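Local coordinates for Serine/threonine-protein kinase PknI (Mycobacterium tuberculosis, PDB 5XLM) that is a transmembrane serine/threonine kinase that helps slow mycobacterial growth in the infected host, represented here by its extracellular sensor domain in monomeric form, at residues R41-S47 with Q58-N63; G107-S111 with L135-P140. All blocks are in the same frame, centred on the assembly; numbering follows the deposited sequence.

Contact 1 of 2, residues R41-S47 with Q58-N63; sequences RIEIQRS and QPPDVN
D61 OD1 is gripped twice by S47. S47 OG donates to D61 OD1 over 2.6 Å and meets the lone pair of OD1 on the side of the other carboxylate oxygen, and the backbone S47 N reaches D61 OD1 at 3.0 Å, nearly in line with the C-O bond. S47 can offer both donors to one atom because its OG sits between its own N and carbonyl carbon (chi1 61°). The two bonds fix the carboxylate over the 3-10 turn that starts at R46. Beyond it, Q58 N donates to R46 O of the same turn at 2.9 Å, while the P59 ring rests its CG against S47 CB. The peptide bond between P59 and P60 is cis.

Toward N63 the contact becomes regular sheet. I44 and V62 form a hydrogen-bonded antiparallel pair, I44 N to V62 O at 2.8 Å and V62 N to I44 O at 3.0 Å. I44 O also accepts from R46 N, which arrives from the opposite face of the carbonyl plane and closes an inverse gamma turn centred on Q45. On the face shared by E43 and N63 the two side chains run side by side, N63 OD1 lying 3.3 Å from E43 CB. The extended R41 chain brings its guanidinium up to N63 OD1, with guanidinium and N63 amide planes 14° apart. Q45 NE2 gives a straight bond to E43 OE1 from above the carboxylate plane. This bond probably eases the charge on E43, whose OE2 lies 4.0 Å from the like-charged D61 OD2.

The arrangement is an antiparallel strand pair opening into an irregular, proline-containing connection, with a side-chain carboxylate bonded to the turn where regular pairing ends, at the surface of the all-beta sensor domain.

Contact 2 of 2, residues G107-S111 with L135-P140; sequences GQWKS and LLALRP
Backbone hydrogen bonds join W109 and L138 as an antiparallel hydrogen-bonded pair: W109 N to L138 O and L138 N to W109 O, both 2.8 Å. L138 O also lies at the W109 indole edge, in its plane. S111 N continues the pattern by donating to L136 O, but the return bond is made by a side chain. L136 N gives its hydrogen to S111 OG at 2.9 Å, almost straight at 173°, because the hydroxyl is tucked between the S111 backbone N and carbonyl carbon (chi1 65°) and so faces the neighbouring strand.

The polar side-chain contact is between Q108 and R139. They lie alongside each other with amide and guanidinium nearly coplanar, 13° apart. R139 NE donates to Q108 OE1 at 2.8 Å, almost along the C=O axis, and R139 NH2 adds a weak bond to the same oxygen. The R139 chain bends at its second torsion, which turns the edge of the guanidinium to Q108; NH2 also forms a salt bridge with E149 on the next strand, so this arginine spans three strands.

Apolar contacts fall on both faces. On the face of W109 and L138, W109 CB lies 4.3 Å from L138 CB. The P140 and W109 side chains cross at about a right angle, P140 CG 4.1 Å from W109 CD1. F104 meets the same indole edge-to-face, and L146 packs against W109, L138 and P140. On the face of K110 and A137, the aliphatic K110 CD lies 4.0 Å from L135 CD1.

This is neighbouring-strand pairing within an antiparallel, barrel-like sheet, one face carrying a buried tryptophan in an aromatic and aliphatic core and the other mixing the polar chains of Q108, K110 and R139 with A137 and L135.

From the N terminus, the chain runs through strand 38-51, turns back by way of the short strand 54-55, and enters strand 62-72, so contact 1 closes a short loop near the start of the domain. Strands 77-83 and 100-105 follow before strand 108-117 pairs with strand 131-140 in contact 2, closing a second, longer excursion. The two loops come in series and neither nests in the other. Their centres are about 17 Å apart, yet both belong to one antiparallel sheet. Its curl brings I42 CD1 to 4.2 Å from L136 CD2, joining the contacts by apolar packing, while strand 165-174 pairs with 38-51, so the pairing closes into a barrel-like ring.

Contact 1 of 2, residues R41-S47 with Q58-N63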
# COMPACT_ATOMS: atom_id res chain seq x y z
N ARG A 41 -7.40 1.94 5.79
CA ARG A 41 -6.71 3.21 5.98
C ARG A 41 -5.21 2.94 6.04
O ARG A 41 -4.75 2.17 6.89
CB ARG A 41 -7.19 3.90 7.25
CG ARG A 41 -6.24 4.95 7.81
CD ARG A 41 -6.82 5.59 9.06
NE ARG A 41 -5.82 6.33 9.81
CZ ARG A 41 -5.11 5.82 10.82
NH1 ARG A 41 -5.30 4.56 11.19
NH2 ARG A 41 -4.22 6.57 11.45
N ILE A 42 -4.46 3.57 5.14
CA ILE A 42 -3.02 3.37 5.04
C ILE A 42 -2.34 4.64 5.52
O ILE A 42 -2.61 5.74 5.01
CB ILE A 42 -2.59 3.02 3.61
CG1 ILE A 42 -3.27 1.73 3.15
CG2 ILE A 42 -1.07 2.90 3.52
CD1 ILE A 42 -2.84 1.26 1.78
N GLU A 43 -1.46 4.50 6.50
CA GLU A 43 -0.68 5.62 7.03
C GLU A 43 0.77 5.45 6.59
O GLU A 43 1.44 4.49 7.00
CB GLU A 43 -0.79 5.69 8.55
CG GLU A 43 -0.08 6.90 9.15
CD GLU A 43 -0.19 6.96 10.67
OE1 GLU A 43 0.00 5.92 11.32
OE2 GLU A 43 -0.48 8.05 11.20
N ILE A 44 1.24 6.37 5.76
CA ILE A 44 2.64 6.42 5.37
C ILE A 44 3.34 7.36 6.35
O ILE A 44 3.20 8.58 6.26
CB ILE A 44 2.81 6.90 3.92
CG1 ILE A 44 2.03 5.98 2.98
CG2 ILE A 44 4.27 6.92 3.53
CD1 ILE A 44 2.51 4.54 2.99
N GLN A 45 4.10 6.78 7.28
CA GLN A 45 4.66 7.54 8.41
C GLN A 45 6.00 8.14 7.99
O GLN A 45 7.08 7.66 8.34
CB GLN A 45 4.79 6.64 9.63
CG GLN A 45 3.47 6.01 10.04
CD GLN A 45 3.64 5.01 11.16
OE1 GLN A 45 4.72 4.44 11.35
NE2 GLN A 45 2.57 4.78 11.92
N ARG A 46 5.91 9.25 7.25
CA ARG A 46 7.09 9.94 6.74
C ARG A 46 7.89 10.62 7.84
O ARG A 46 9.02 11.06 7.58
CB ARG A 46 6.68 10.96 5.68
CG ARG A 46 6.62 10.40 4.27
CD ARG A 46 6.10 11.41 3.26
NE ARG A 46 6.20 10.92 1.89
CZ ARG A 46 5.26 10.21 1.27
NH1 ARG A 46 5.44 9.80 0.02
NH2 ARG A 46 4.12 9.92 1.90
N SER A 47 7.36 10.72 9.06
CA SER A 47 8.15 11.23 10.17
C SER A 47 9.23 10.25 10.62
O SER A 47 10.06 10.61 11.46
CB SER A 47 7.25 11.56 11.36
OG SER A 47 6.58 10.41 11.83
N GLN A 58 10.76 13.37 7.85
CA GLN A 58 10.07 14.37 7.03
C GLN A 58 8.59 14.36 7.39
O GLN A 58 7.74 13.87 6.63
CB GLN A 58 10.28 14.09 5.54
CG GLN A 58 11.74 14.13 5.11
CD GLN A 58 11.90 14.15 3.60
OE1 GLN A 58 11.07 13.61 2.87
NE2 GLN A 58 12.97 14.77 3.13
N PRO A 59 8.24 14.91 8.56
CA PRO A 59 6.83 14.94 8.98
C PRO A 59 6.00 15.80 8.04
O PRO A 59 6.55 16.63 7.30
CB PRO A 59 6.90 15.55 10.39
CG PRO A 59 8.31 15.34 10.83
CD PRO A 59 9.13 15.47 9.59
N PRO A 60 4.67 15.65 8.05
CA PRO A 60 3.91 14.72 8.88
C PRO A 60 3.62 13.38 8.20
O PRO A 60 3.81 13.24 6.99
CB PRO A 60 2.61 15.48 9.13
CG PRO A 60 2.40 16.22 7.84
CD PRO A 60 3.78 16.56 7.30
N ASP A 61 3.16 12.42 8.99
CA ASP A 61 2.63 11.19 8.42
C ASP A 61 1.38 11.49 7.60
O ASP A 61 0.66 12.46 7.87
CB ASP A 61 2.29 10.19 9.53
CG ASP A 61 3.44 10.01 10.51
OD1 ASP A 61 4.60 10.26 10.13
OD2 ASP A 61 3.18 9.61 11.67
N VAL A 62 1.13 10.67 6.59
CA VAL A 62 0.05 10.91 5.64
C VAL A 62 -0.87 9.70 5.62
O VAL A 62 -0.43 8.58 5.35
CB VAL A 62 0.58 11.22 4.23
CG1 VAL A 62 -0.57 11.35 3.25
CG2 VAL A 62 1.41 12.49 4.25
N ASN A 63 -2.16 9.93 5.88
CA ASN A 63 -3.17 8.89 5.85
C ASN A 63 -3.98 8.97 4.56
O ASN A 63 -4.33 10.06 4.10
CB ASN A 63 -4.12 9.01 7.05
CG ASN A 63 -3.43 8.79 8.37
OD1 ASN A 63 -3.39 7.67 8.89
ND2 ASN A 63 -2.88 9.86 8.94

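Contact 2 of 2, residues G107-S111 with L135-P140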
# COMPACT_ATOMS: atom_id res chain seq x y z
N GLY A 107 5.08 -14.50 3.21
CA GLY A 107 4.46 -14.01 4.42
C GLY A 107 4.15 -12.53 4.45
O GLY A 107 4.01 -11.97 5.54
N GLN A 108 4.03 -11.88 3.29
CA GLN A 108 3.73 -10.46 3.26
C GLN A 108 3.02 -10.11 1.96
O GLN A 108 3.16 -10.81 0.96
CB GLN A 108 5.00 -9.61 3.39
CG GLN A 108 5.89 -9.64 2.14
CD GLN A 108 7.08 -8.70 2.24
OE1 GLN A 108 7.27 -8.04 3.26
NE2 GLN A 108 7.88 -8.64 1.19
N TRP A 109 2.24 -9.03 2.01
CA TRP A 109 1.69 -8.42 0.81
C TRP A 109 2.70 -7.42 0.25
O TRP A 109 3.25 -6.62 1.01
CB TRP A 109 0.37 -7.70 1.11
CG TRP A 109 -0.73 -8.59 1.58
CD1 TRP A 109 -1.05 -8.88 2.87
CD2 TRP A 109 -1.66 -9.31 0.76
NE1 TRP A 109 -2.12 -9.74 2.91
CE2 TRP A 109 -2.52 -10.02 1.63
CE3 TRP A 109 -1.85 -9.43 -0.62
CZ2 TRP A 109 -3.55 -10.82 1.16
CZ3 TRP A 109 -2.88 -10.23 -1.08
CH2 TRP A 109 -3.72 -10.92 -0.19
N LYS A 110 2.93 -7.48 -1.05
CA LYS A 110 3.88 -6.56 -1.67
C LYS A 110 3.35 -6.12 -3.03
O LYS A 110 2.97 -6.96 -3.85
CB LYS A 110 5.27 -7.20 -1.83
CG LYS A 110 6.29 -6.26 -2.45
CD LYS A 110 7.72 -6.62 -2.06
CE LYS A 110 8.19 -7.89 -2.74
NZ LYS A 110 9.65 -8.12 -2.54
N SER A 111 3.32 -4.81 -3.25
CA SER A 111 2.94 -4.28 -4.54
C SER A 111 4.09 -4.45 -5.53
O SER A 111 5.26 -4.56 -5.14
CB SER A 111 2.54 -2.81 -4.43
OG SER A 111 3.65 -2.01 -4.04
N LEU A 135 7.73 0.61 -3.85
CA LEU A 135 6.78 -0.46 -3.58
C LEU A 135 6.31 -0.36 -2.14
O LEU A 135 6.97 0.25 -1.29
CB LEU A 135 7.38 -1.85 -3.86
CG LEU A 135 8.71 -2.26 -3.20
CD1 LEU A 135 8.51 -2.76 -1.77
CD2 LEU A 135 9.39 -3.33 -4.04
N LEU A 136 5.17 -0.98 -1.86
CA LEU A 136 4.61 -1.07 -0.52
C LEU A 136 4.63 -2.52 -0.06
O LEU A 136 4.17 -3.41 -0.79
CB LEU A 136 3.19 -0.51 -0.49
CG LEU A 136 2.51 -0.51 0.89
CD1 LEU A 136 3.31 0.34 1.87
CD2 LEU A 136 1.08 -0.02 0.79
N ALA A 137 5.16 -2.75 1.13
CA ALA A 137 5.12 -4.06 1.76
C ALA A 137 4.28 -3.96 3.02
O ALA A 137 4.47 -3.05 3.82
CB ALA A 137 6.53 -4.56 2.10
N LEU A 138 3.33 -4.89 3.17
CA LEU A 138 2.44 -4.92 4.33
C LEU A 138 2.44 -6.33 4.90
O LEU A 138 2.06 -7.28 4.21
CB LEU A 138 1.02 -4.49 3.95
CG LEU A 138 0.85 -3.02 3.57
CD1 LEU A 138 -0.59 -2.74 3.19
CD2 LEU A 138 1.30 -2.11 4.71
N ARG A 139 2.85 -6.46 6.16
CA ARG A 139 2.92 -7.75 6.81
C ARG A 139 1.73 -7.92 7.74
O ARG A 139 1.52 -7.07 8.62
CB ARG A 139 4.22 -7.90 7.58
CG ARG A 139 5.45 -7.94 6.69
CD ARG A 139 6.27 -6.66 6.76
NE ARG A 139 7.29 -6.61 5.72
CZ ARG A 139 8.26 -5.70 5.66
NH1 ARG A 139 8.34 -4.76 6.58
NH2 ARG A 139 9.14 -5.73 4.67
N PRO A 140 0.94 -8.98 7.59
CA PRO A 140 -0.23 -9.16 8.47
C PRO A 140 0.21 -9.41 9.90
O PRO A 140 1.02 -10.30 10.16
CB PRO A 140 -0.94 -10.38 7.87
CG PRO A 140 -0.36 -10.55 6.50
CD PRO A 140 1.04 -10.05 6.59